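Long-range contacts in dopamine N-acetyltransferase-like Protein (Tribolium castaneum, PDB 6V3T), which probably catalyses the transfer of acetyl and longer acyl groups from their coenzyme A thioesters to the amine of arylalkylamines such as serotonin: residues A[76-85]-A[104-114]; A[147-156]-A[205-213]. All coordinates share one frame; numbering follows the deposited sequence.

Contact 1: A[76-85]-A[104-114]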
loop_
_atom_site.group_PDB
_atom_site.type_symbol
_atom_site.label_atom_id
_atom_site.label_comp_id
_atom_site.label_asym_id
_atom_site.label_seq_id
_atom_site.Cartn_x
_atom_site.Cartn_y
_atom_site.Cartn_z
ATOM N N ALA A 76 8.831 0.166 -8.439
ATOM C CA ALA A 76 9.973 0.144 -7.503
ATOM C C ALA A 76 11.231 -0.242 -8.277
ATOM O O ALA A 76 11.138 -1.125 -9.147
ATOM C CB ALA A 76 9.718 -0.816 -6.381
ATOM N N ARG A 77 12.354 0.406 -7.960
ATOM C CA ARG A 77 13.677 0.194 -8.609
ATOM C C ARG A 77 14.746 -0.033 -7.534
ATOM O O ARG A 77 14.533 0.379 -6.374
ATOM C CB ARG A 77 14.011 1.386 -9.509
ATOM C CG ARG A 77 13.206 1.407 -10.799
ATOM C CD ARG A 77 13.517 2.596 -11.679
ATOM N NE ARG A 77 12.667 2.576 -12.860
ATOM C CZ ARG A 77 11.519 3.240 -12.999
ATOM N NH1 ARG A 77 10.833 3.124 -14.123
ATOM N NH2 ARG A 77 11.056 4.018 -12.034
ATOM N N ARG A 78 15.840 -0.697 -7.909
ATOM C CA ARG A 78 17.013 -0.928 -7.029
ATOM C C ARG A 78 17.464 0.418 -6.468
ATOM O O ARG A 78 17.457 1.402 -7.239
ATOM C CB ARG A 78 18.146 -1.593 -7.809
ATOM C CG ARG A 78 17.870 -3.044 -8.171
ATOM C CD ARG A 78 18.922 -3.598 -9.105
ATOM N NE ARG A 78 19.249 -4.965 -8.738
ATOM C CZ ARG A 78 19.088 -6.032 -9.512
ATOM N NH1 ARG A 78 19.431 -7.228 -9.062
ATOM N NH2 ARG A 78 18.609 -5.903 -10.737
ATOM N N GLY A 79 17.774 0.463 -5.166
ATOM C CA GLY A 79 18.251 1.671 -4.465
ATOM C C GLY A 79 17.131 2.615 -4.049
ATOM O O GLY A 79 17.419 3.520 -3.269
ATOM N N ASP A 80 15.902 2.430 -4.534
ATOM C CA ASP A 80 14.733 3.254 -4.125
ATOM C C ASP A 80 14.617 3.239 -2.595
ATOM O O ASP A 80 14.470 4.331 -2.011
ATOM C CB ASP A 80 13.438 2.772 -4.783
ATOM C CG ASP A 80 13.287 3.198 -6.231
ATOM O OD1 ASP A 80 14.217 3.833 -6.754
ATOM O OD2 ASP A 80 12.236 2.891 -6.826
ATOM N N VAL A 81 14.675 2.050 -1.983
ATOM C CA VAL A 81 14.538 1.847 -0.508
ATOM C C VAL A 81 15.608 2.661 0.214
ATOM O O VAL A 81 15.258 3.412 1.159
ATOM C CB VAL A 81 14.657 0.373 -0.079
ATOM C CG1 VAL A 81 13.394 -0.098 0.613
ATOM C CG2 VAL A 81 15.034 -0.562 -1.222
ATOM N N GLU A 82 16.865 2.473 -0.193
ATOM C CA GLU A 82 18.058 3.078 0.454
ATOM C C GLU A 82 17.958 4.602 0.421
ATOM O O GLU A 82 18.349 5.218 1.414
ATOM C CB GLU A 82 19.335 2.668 -0.266
ATOM C CG GLU A 82 19.774 1.244 -0.014
ATOM C CD GLU A 82 18.939 0.110 -0.575
ATOM O OE1 GLU A 82 19.259 -1.044 -0.280
ATOM O OE2 GLU A 82 18.006 0.373 -1.298
ATOM N N LYS A 83 17.485 5.166 -0.698
ATOM C CA LYS A 83 17.222 6.623 -0.887
ATOM C C LYS A 83 16.185 7.093 0.136
ATOM O O LYS A 83 16.369 8.180 0.731
ATOM C CB LYS A 83 16.673 6.903 -2.290
ATOM C CG LYS A 83 17.689 7.322 -3.338
ATOM C CD LYS A 83 17.883 6.374 -4.506
ATOM C CE LYS A 83 19.292 5.841 -4.579
ATOM N NZ LYS A 83 19.580 5.096 -5.819
ATOM N N ALA A 84 15.120 6.304 0.280
ATOM C CA ALA A 84 13.956 6.578 1.147
ATOM C C ALA A 84 14.402 6.578 2.614
ATOM O O ALA A 84 13.901 7.418 3.382
ATOM C CB ALA A 84 12.882 5.555 0.883
ATOM N N LEU A 85 15.331 5.691 2.976
ATOM C CA LEU A 85 15.874 5.585 4.353
ATOM C C LEU A 85 16.802 6.770 4.655
ATOM O O LEU A 85 16.739 7.271 5.795
ATOM C CB LEU A 85 16.592 4.242 4.503
ATOM C CG LEU A 85 15.670 3.026 4.600
ATOM C CD1 LEU A 85 16.465 1.743 4.760
ATOM C CD2 LEU A 85 14.684 3.173 5.750
ATOM N N ASN A 104 10.370 0.082 5.052
ATOM C CA ASN A 104 11.584 0.169 4.206
ATOM C C ASN A 104 12.639 -0.812 4.744
ATOM O O ASN A 104 13.237 -1.525 3.923
ATOM C CB ASN A 104 12.018 1.625 4.052
ATOM C CG ASN A 104 11.033 2.432 3.226
ATOM O OD1 ASN A 104 11.006 2.338 2.003
ATOM N ND2 ASN A 104 10.211 3.234 3.871
ATOM N N ASN A 105 12.829 -0.903 6.065
ATOM C CA ASN A 105 13.767 -1.887 6.672
ATOM C C ASN A 105 13.381 -3.295 6.211
ATOM O O ASN A 105 14.234 -3.977 5.617
ATOM C CB ASN A 105 13.796 -1.828 8.200
ATOM C CG ASN A 105 14.639 -0.688 8.726
ATOM O OD1 ASN A 105 15.208 0.078 7.950
ATOM N ND2 ASN A 105 14.721 -0.572 10.041
ATOM N N VAL A 106 12.135 -3.704 6.466
ATOM C CA VAL A 106 11.627 -5.063 6.116
ATOM C C VAL A 106 11.915 -5.316 4.634
ATOM O O VAL A 106 12.515 -6.367 4.307
ATOM C CB VAL A 106 10.127 -5.223 6.423
ATOM C CG1 VAL A 106 9.572 -6.521 5.839
ATOM C CG2 VAL A 106 9.842 -5.150 7.915
ATOM N N ASN A 107 11.489 -4.390 3.771
ATOM C CA ASN A 107 11.669 -4.516 2.305
ATOM C C ASN A 107 13.160 -4.681 2.019
ATOM O O ASN A 107 13.539 -5.695 1.400
ATOM C CB ASN A 107 11.057 -3.337 1.557
ATOM C CG ASN A 107 9.658 -3.646 1.074
ATOM O OD1 ASN A 107 9.486 -4.150 -0.032
ATOM N ND2 ASN A 107 8.661 -3.369 1.902
ATOM N N LYS A 108 13.972 -3.741 2.504
ATOM C CA LYS A 108 15.444 -3.739 2.307
ATOM C C LYS A 108 16.021 -5.085 2.767
ATOM O O LYS A 108 16.819 -5.657 2.026
ATOM C CB LYS A 108 16.056 -2.532 3.021
ATOM C CG LYS A 108 17.514 -2.271 2.699
ATOM C CD LYS A 108 18.398 -2.822 3.758
ATOM C CE LYS A 108 19.716 -3.346 3.263
ATOM N NZ LYS A 108 20.647 -2.243 2.956
ATOM N N SER A 109 15.551 -5.610 3.899
ATOM C CA SER A 109 16.081 -6.834 4.552
ATOM C C SER A 109 15.794 -8.089 3.724
ATOM O O SER A 109 16.299 -9.137 4.122
ATOM C CB SER A 109 15.542 -6.984 5.950
ATOM O OG SER A 109 14.208 -7.463 5.938
ATOM N N ILE A 110 14.991 -8.010 2.656
ATOM C CA ILE A 110 14.864 -9.101 1.633
ATOM C C ILE A 110 15.041 -8.478 0.253
ATOM O O ILE A 110 14.094 -7.877 -0.253
ATOM C CB ILE A 110 13.535 -9.882 1.719
ATOM C CG1 ILE A 110 12.460 -9.156 2.536
ATOM C CG2 ILE A 110 13.776 -11.293 2.232
ATOM C CD1 ILE A 110 11.438 -8.426 1.697
ATOM N N ASP A 111 16.237 -8.577 -0.312
ATOM C CA ASP A 111 16.551 -8.065 -1.667
ATOM C C ASP A 111 15.702 -8.892 -2.637
ATOM O O ASP A 111 16.148 -9.999 -3.010
ATOM C CB ASP A 111 18.064 -8.134 -1.921
ATOM C CG ASP A 111 18.570 -7.311 -3.092
ATOM O OD1 ASP A 111 17.753 -6.660 -3.762
ATOM O OD2 ASP A 111 19.782 -7.342 -3.325
ATOM N N LEU A 112 14.489 -8.422 -2.954
ATOM C CA LEU A 112 13.582 -9.127 -3.899
ATOM C C LEU A 112 14.169 -8.982 -5.301
ATOM O O LEU A 112 14.124 -9.980 -6.059
ATOM C CB LEU A 112 12.155 -8.569 -3.816
ATOM C CG LEU A 112 11.334 -8.988 -2.590
ATOM C CD1 LEU A 112 9.912 -8.428 -2.649
ATOM C CD2 LEU A 112 11.296 -10.504 -2.432
ATOM N N PHE A 113 14.735 -7.806 -5.607
ATOM C CA PHE A 113 15.424 -7.509 -6.891
ATOM C C PHE A 113 16.476 -8.580 -7.169
ATOM O O PHE A 113 16.574 -9.012 -8.323
ATOM C CB PHE A 113 16.075 -6.128 -6.876
ATOM C CG PHE A 113 15.090 -4.999 -6.793
ATOM C CD1 PHE A 113 14.336 -4.636 -7.897
ATOM C CD2 PHE A 113 14.897 -4.316 -5.607
ATOM C CE1 PHE A 113 13.423 -3.597 -7.826
ATOM C CE2 PHE A 113 13.987 -3.273 -5.537
ATOM C CZ PHE A 113 13.249 -2.918 -6.645
ATOM N N THR A 114 17.231 -8.988 -6.146
ATOM C CA THR A 114 18.269 -10.047 -6.252
ATOM C C THR A 114 17.576 -11.410 -6.249
ATOM O O THR A 114 17.928 -12.241 -7.094
ATOM C CB THR A 114 19.330 -9.918 -5.150
ATOM O OG1 THR A 114 20.082 -8.729 -5.409
ATOM C CG2 THR A 114 20.266 -11.107 -5.074
#

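Contact 2: A[147-156]-A[205-213]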
loop_
_atom_site.group_PDB
_atom_site.type_symbol
_atom_site.label_atom_id
_atom_site.label_comp_id
_atom_site.label_asym_id
_atom_site.label_seq_id
_atom_site.Cartn_x
_atom_site.Cartn_y
_atom_site.Cartn_z
ATOM N N GLU A 147 -2.920 -6.783 -11.054
ATOM C CA GLU A 147 -2.028 -7.893 -11.490
ATOM C C GLU A 147 -1.939 -7.861 -13.017
ATOM O O GLU A 147 -0.827 -8.035 -13.552
ATOM C CB GLU A 147 -2.547 -9.247 -10.996
ATOM C CG GLU A 147 -1.579 -10.382 -11.235
ATOM C CD GLU A 147 -2.133 -11.792 -11.057
ATOM O OE1 GLU A 147 -2.202 -12.277 -9.889
ATOM O OE2 GLU A 147 -2.458 -12.427 -12.096
ATOM N N LEU A 148 -3.064 -7.617 -13.686
ATOM C CA LEU A 148 -3.167 -7.712 -15.162
ATOM C C LEU A 148 -2.569 -6.464 -15.813
ATOM O O LEU A 148 -2.042 -6.596 -16.934
ATOM C CB LEU A 148 -4.633 -7.900 -15.545
ATOM C CG LEU A 148 -5.273 -9.181 -15.013
ATOM C CD1 LEU A 148 -6.744 -9.234 -15.386
ATOM C CD2 LEU A 148 -4.547 -10.419 -15.515
ATOM N N ILE A 149 -2.651 -5.310 -15.147
ATOM C CA ILE A 149 -1.946 -4.066 -15.571
ATOM C C ILE A 149 -0.445 -4.374 -15.598
ATOM O O ILE A 149 0.234 -3.931 -16.541
ATOM C CB ILE A 149 -2.280 -2.875 -14.648
ATOM C CG1 ILE A 149 -3.740 -2.426 -14.782
ATOM C CG2 ILE A 149 -1.322 -1.720 -14.890
ATOM C CD1 ILE A 149 -4.041 -1.603 -16.030
ATOM N N ALA A 150 0.053 -5.121 -14.611
ATOM C CA ALA A 150 1.481 -5.472 -14.494
ATOM C C ALA A 150 1.900 -6.282 -15.727
ATOM O O ALA A 150 2.898 -5.907 -16.362
ATOM C CB ALA A 150 1.725 -6.211 -13.208
ATOM N N GLU A 151 1.141 -7.322 -16.079
ATOM C CA GLU A 151 1.461 -8.245 -17.203
ATOM C C GLU A 151 1.422 -7.485 -18.535
ATOM O O GLU A 151 2.264 -7.777 -19.402
ATOM C CB GLU A 151 0.491 -9.419 -17.210
ATOM C CG GLU A 151 0.535 -10.237 -15.939
ATOM C CD GLU A 151 -0.225 -11.550 -16.025
ATOM O OE1 GLU A 151 -1.308 -11.565 -16.637
ATOM O OE2 GLU A 151 0.277 -12.559 -15.497
ATOM N N GLU A 152 0.491 -6.541 -18.688
ATOM C CA GLU A 152 0.357 -5.700 -19.911
ATOM C C GLU A 152 1.594 -4.807 -20.075
ATOM O O GLU A 152 1.991 -4.572 -21.222
ATOM C CB GLU A 152 -0.882 -4.805 -19.850
ATOM C CG GLU A 152 -2.198 -5.549 -19.940
ATOM C CD GLU A 152 -3.386 -4.741 -19.436
ATOM O OE1 GLU A 152 -3.260 -3.512 -19.320
ATOM O OE2 GLU A 152 -4.430 -5.339 -19.153
ATOM N N HIS A 153 2.154 -4.298 -18.975
ATOM C CA HIS A 153 3.345 -3.404 -18.980
ATOM C C HIS A 153 4.627 -4.225 -18.808
ATOM O O HIS A 153 5.682 -3.628 -18.520
ATOM C CB HIS A 153 3.190 -2.315 -17.922
ATOM C CG HIS A 153 2.161 -1.308 -18.287
ATOM N ND1 HIS A 153 0.830 -1.637 -18.407
ATOM C CD2 HIS A 153 2.267 0.007 -18.571
ATOM C CE1 HIS A 153 0.148 -0.562 -18.737
ATOM N NE2 HIS A 153 1.010 0.463 -18.843
ATOM N N GLY A 154 4.532 -5.544 -18.983
ATOM C CA GLY A 154 5.684 -6.450 -19.125
ATOM C C GLY A 154 6.529 -6.509 -17.869
ATOM O O GLY A 154 7.749 -6.708 -18.005
ATOM N N PHE A 155 5.911 -6.348 -16.693
ATOM C CA PHE A 155 6.528 -6.622 -15.366
ATOM C C PHE A 155 6.600 -8.138 -15.148
ATOM O O PHE A 155 5.845 -8.879 -15.815
ATOM C CB PHE A 155 5.756 -5.926 -14.243
ATOM C CG PHE A 155 5.977 -4.437 -14.173
ATOM C CD1 PHE A 155 5.198 -3.567 -14.921
ATOM C CD2 PHE A 155 6.974 -3.904 -13.371
ATOM C CE1 PHE A 155 5.400 -2.198 -14.858
ATOM C CE2 PHE A 155 7.173 -2.536 -13.311
ATOM C CZ PHE A 155 6.384 -1.686 -14.052
ATOM N N LYS A 156 7.499 -8.576 -14.261
ATOM C CA LYS A 156 7.766 -10.013 -13.976
ATOM C C LYS A 156 7.357 -10.374 -12.548
ATOM O O LYS A 156 7.000 -11.541 -12.339
ATOM C CB LYS A 156 9.247 -10.341 -14.162
ATOM C CG LYS A 156 9.752 -10.252 -15.598
ATOM C CD LYS A 156 11.258 -10.343 -15.707
ATOM C CE LYS A 156 11.720 -10.742 -17.091
ATOM N NZ LYS A 156 13.198 -10.758 -17.178
ATOM N N TYR A 205 2.269 -8.223 9.722
ATOM C CA TYR A 205 2.463 -7.592 8.388
ATOM C C TYR A 205 3.233 -8.579 7.509
ATOM O O TYR A 205 4.284 -9.118 7.947
ATOM C CB TYR A 205 3.172 -6.243 8.545
ATOM C CG TYR A 205 4.036 -5.754 7.403
ATOM C CD1 TYR A 205 3.529 -5.564 6.126
ATOM C CD2 TYR A 205 5.352 -5.383 7.627
ATOM C CE1 TYR A 205 4.319 -5.069 5.094
ATOM C CE2 TYR A 205 6.153 -4.884 6.612
ATOM C CZ TYR A 205 5.638 -4.728 5.338
ATOM O OH TYR A 205 6.444 -4.241 4.345
ATOM N N LYS A 206 2.684 -8.854 6.328
ATOM C CA LYS A 206 3.309 -9.740 5.329
ATOM C C LYS A 206 3.676 -8.907 4.118
ATOM O O LYS A 206 2.806 -8.145 3.651
ATOM C CB LYS A 206 2.347 -10.829 4.872
ATOM C CG LYS A 206 2.218 -12.020 5.800
ATOM C CD LYS A 206 1.059 -12.882 5.393
ATOM C CE LYS A 206 1.051 -14.241 6.040
ATOM N NZ LYS A 206 0.005 -15.077 5.419
ATOM N N VAL A 207 4.914 -9.050 3.653
ATOM C CA VAL A 207 5.300 -8.743 2.250
ATOM C C VAL A 207 4.936 -9.977 1.422
ATOM O O VAL A 207 5.312 -11.089 1.818
ATOM C CB VAL A 207 6.781 -8.343 2.131
ATOM C CG1 VAL A 207 7.223 -8.214 0.682
ATOM C CG2 VAL A 207 7.048 -7.043 2.867
ATOM N N MET A 208 4.166 -9.771 0.355
ATOM C CA MET A 208 3.579 -10.847 -0.475
ATOM C C MET A 208 3.847 -10.524 -1.940
ATOM O O MET A 208 3.987 -9.347 -2.281
ATOM C CB MET A 208 2.074 -10.983 -0.226
ATOM C CG MET A 208 1.740 -11.176 1.243
ATOM S SD MET A 208 -0.002 -11.525 1.591
ATOM C CE MET A 208 -0.060 -13.277 1.194
ATOM N N THR A 209 3.900 -11.559 -2.761
ATOM C CA THR A 209 4.584 -11.556 -4.067
ATOM C C THR A 209 3.932 -12.589 -4.984
ATOM O O THR A 209 3.588 -13.682 -4.491
ATOM C CB THR A 209 6.072 -11.833 -3.843
ATOM O OG1 THR A 209 6.687 -10.546 -3.844
ATOM C CG2 THR A 209 6.688 -12.749 -4.880
ATOM N N LYS A 210 3.804 -12.256 -6.266
ATOM C CA LYS A 210 3.491 -13.235 -7.325
ATOM C C LYS A 210 4.342 -12.926 -8.546
ATOM O O LYS A 210 4.591 -11.729 -8.800
ATOM C CB LYS A 210 2.008 -13.193 -7.683
ATOM C CG LYS A 210 1.484 -14.501 -8.254
ATOM C CD LYS A 210 0.094 -14.389 -8.810
ATOM C CE LYS A 210 -0.358 -15.643 -9.523
ATOM N NZ LYS A 210 -1.200 -15.299 -10.694
ATOM N N VAL A 211 4.750 -13.976 -9.258
ATOM C CA VAL A 211 5.545 -13.911 -10.518
ATOM C C VAL A 211 4.556 -14.011 -11.687
ATOM O O VAL A 211 3.647 -14.854 -11.602
ATOM C CB VAL A 211 6.597 -15.039 -10.545
ATOM C CG1 VAL A 211 7.615 -14.839 -11.655
ATOM C CG2 VAL A 211 7.296 -15.202 -9.198
ATOM N N VAL A 212 4.722 -13.194 -12.731
ATOM C CA VAL A 212 3.676 -12.955 -13.774
ATOM C C VAL A 212 4.284 -13.115 -15.184
ATOM O O VAL A 212 5.351 -13.751 -15.274
ATOM C CB VAL A 212 3.028 -11.580 -13.528
ATOM C CG1 VAL A 212 2.572 -11.421 -12.082
ATOM C CG2 VAL A 212 3.952 -10.439 -13.915
ATOM N N SER A 213 3.639 -12.578 -16.238
ATOM C CA SER A 213 3.926 -12.871 -17.677
ATOM C C SER A 213 4.267 -11.597 -18.476
ATOM O O SER A 213 3.636 -11.136 -19.382
ATOM C CB SER A 213 2.755 -13.595 -18.274
ATOM O OG SER A 213 2.355 -14.659 -17.425
#

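Contact 1: A[76-85]-A[104-114]
T114 OG1, which lies near the plane of the R78 guanidinium, donates to D111 OD2 at 2.5 Å, meeting it from above the carboxylate plane. T114 N adds a weak capping bond to D111 OD1, so both carboxylate oxygens of this N-cap aspartate serve the first turn of helix 112-115. That turn presents F113 to segment 76-85. R78 CG lies over the ring, 4.1 Å from its centroid and 27° off the normal, a CH-pi contact. A chi1 of -71°, with CG anti to the carbonyl carbon, sets it there; the long arginine chain slides past the phenyl in the opposite direction, and its bend at chi3 (140°) lays one guanidinium face over F113 CB while NH2 pairs with D119. A76 O lies at the ring edge, 3.6 Å from F113 CE1. A flat aromatic suits this place beside the turn backbone. The type II turn from R77 to D80 puts G79 where phi is positive, and D80 OD2 accepts from R77 N at 2.7 Å. Further on, apolar branches meet N104: L85 CD2 reaches N104 CB at 3.5 Å, and N104 OD1 touches V81 CG1 and A84 CB, while ND2 bonds to F100 O. At the margin a long salt bridge joins E82 OE1 to K108 NZ (3.7 Å). Helices 80-85 and 104-108 run roughly antiparallel, their axes 9.7 Å apart. A76 pairs through its backbone with I121 of strand 120-129, against which F113 also packs; N107 bonds to D161 of strand 157-162, and V106 rests on strand 204-211.

Contact 2: A[147-156]-A[205-213]
A Schellman motif ends helix 138-152, whose exit meets the end of strand 204-211 and the next two residues. F155 N bonds to A150 O and G154 N weakly to E151 O. G154 takes the positive phi of the C-prime position, easily adopted without a side chain. K156 O then accepts from V212 N at 2.8 Å, and V211 CA makes a CA-H...O contact with the same oxygen. The bond carries on the antiparallel pairing of M208 with V160. In the acetyltransferase (GNAT) fold, this helix forms the beta-alpha-beta crossover from strand 120-129 to its parallel neighbour 157-162; G137, A139 and K140, around its start, bind acetyl-CoA. E147 projects with CG anti to the backbone N (chi1 -172°) and forms a salt bridge with K210, whose NZ lies 3.3 Å from E147 OE1 and, in a weaker bond, 3.4 Å from OE2. NZ approaches OE1 from above the carboxylate plane, and lysine's length lets it span from strand to helix. One turn on, the methylene CG of E151 packs 3.7 Å from V212 CB, and its OE2 lies 3.5 Å from S213 OG. F155 packs edge-to-face on F122 and makes a cation-pi contact with K120.

Contact 1 is a surface contact of two helix-bearing segments, whereas contact 2, partly buried, joins a helix end and the turn after it to a strand. Their chemistry follows: 76-85 and 104-114 share no hydrogen bond and meet through a CH-pi contact, apolar branches and a long ion pair, while 147-156 and 205-213 share a backbone bond that prolongs the sheet and a closer salt bridge. Both reach the same sheet, with centres about 17 Å apart, and they touch: V106 CG1 packs 3.9 Å from V207 CG2, and L112 meets T209. Strand 204-211 takes part in both: Y205, V207 and T209 touch residues of contact 1, while its end lies in contact 2.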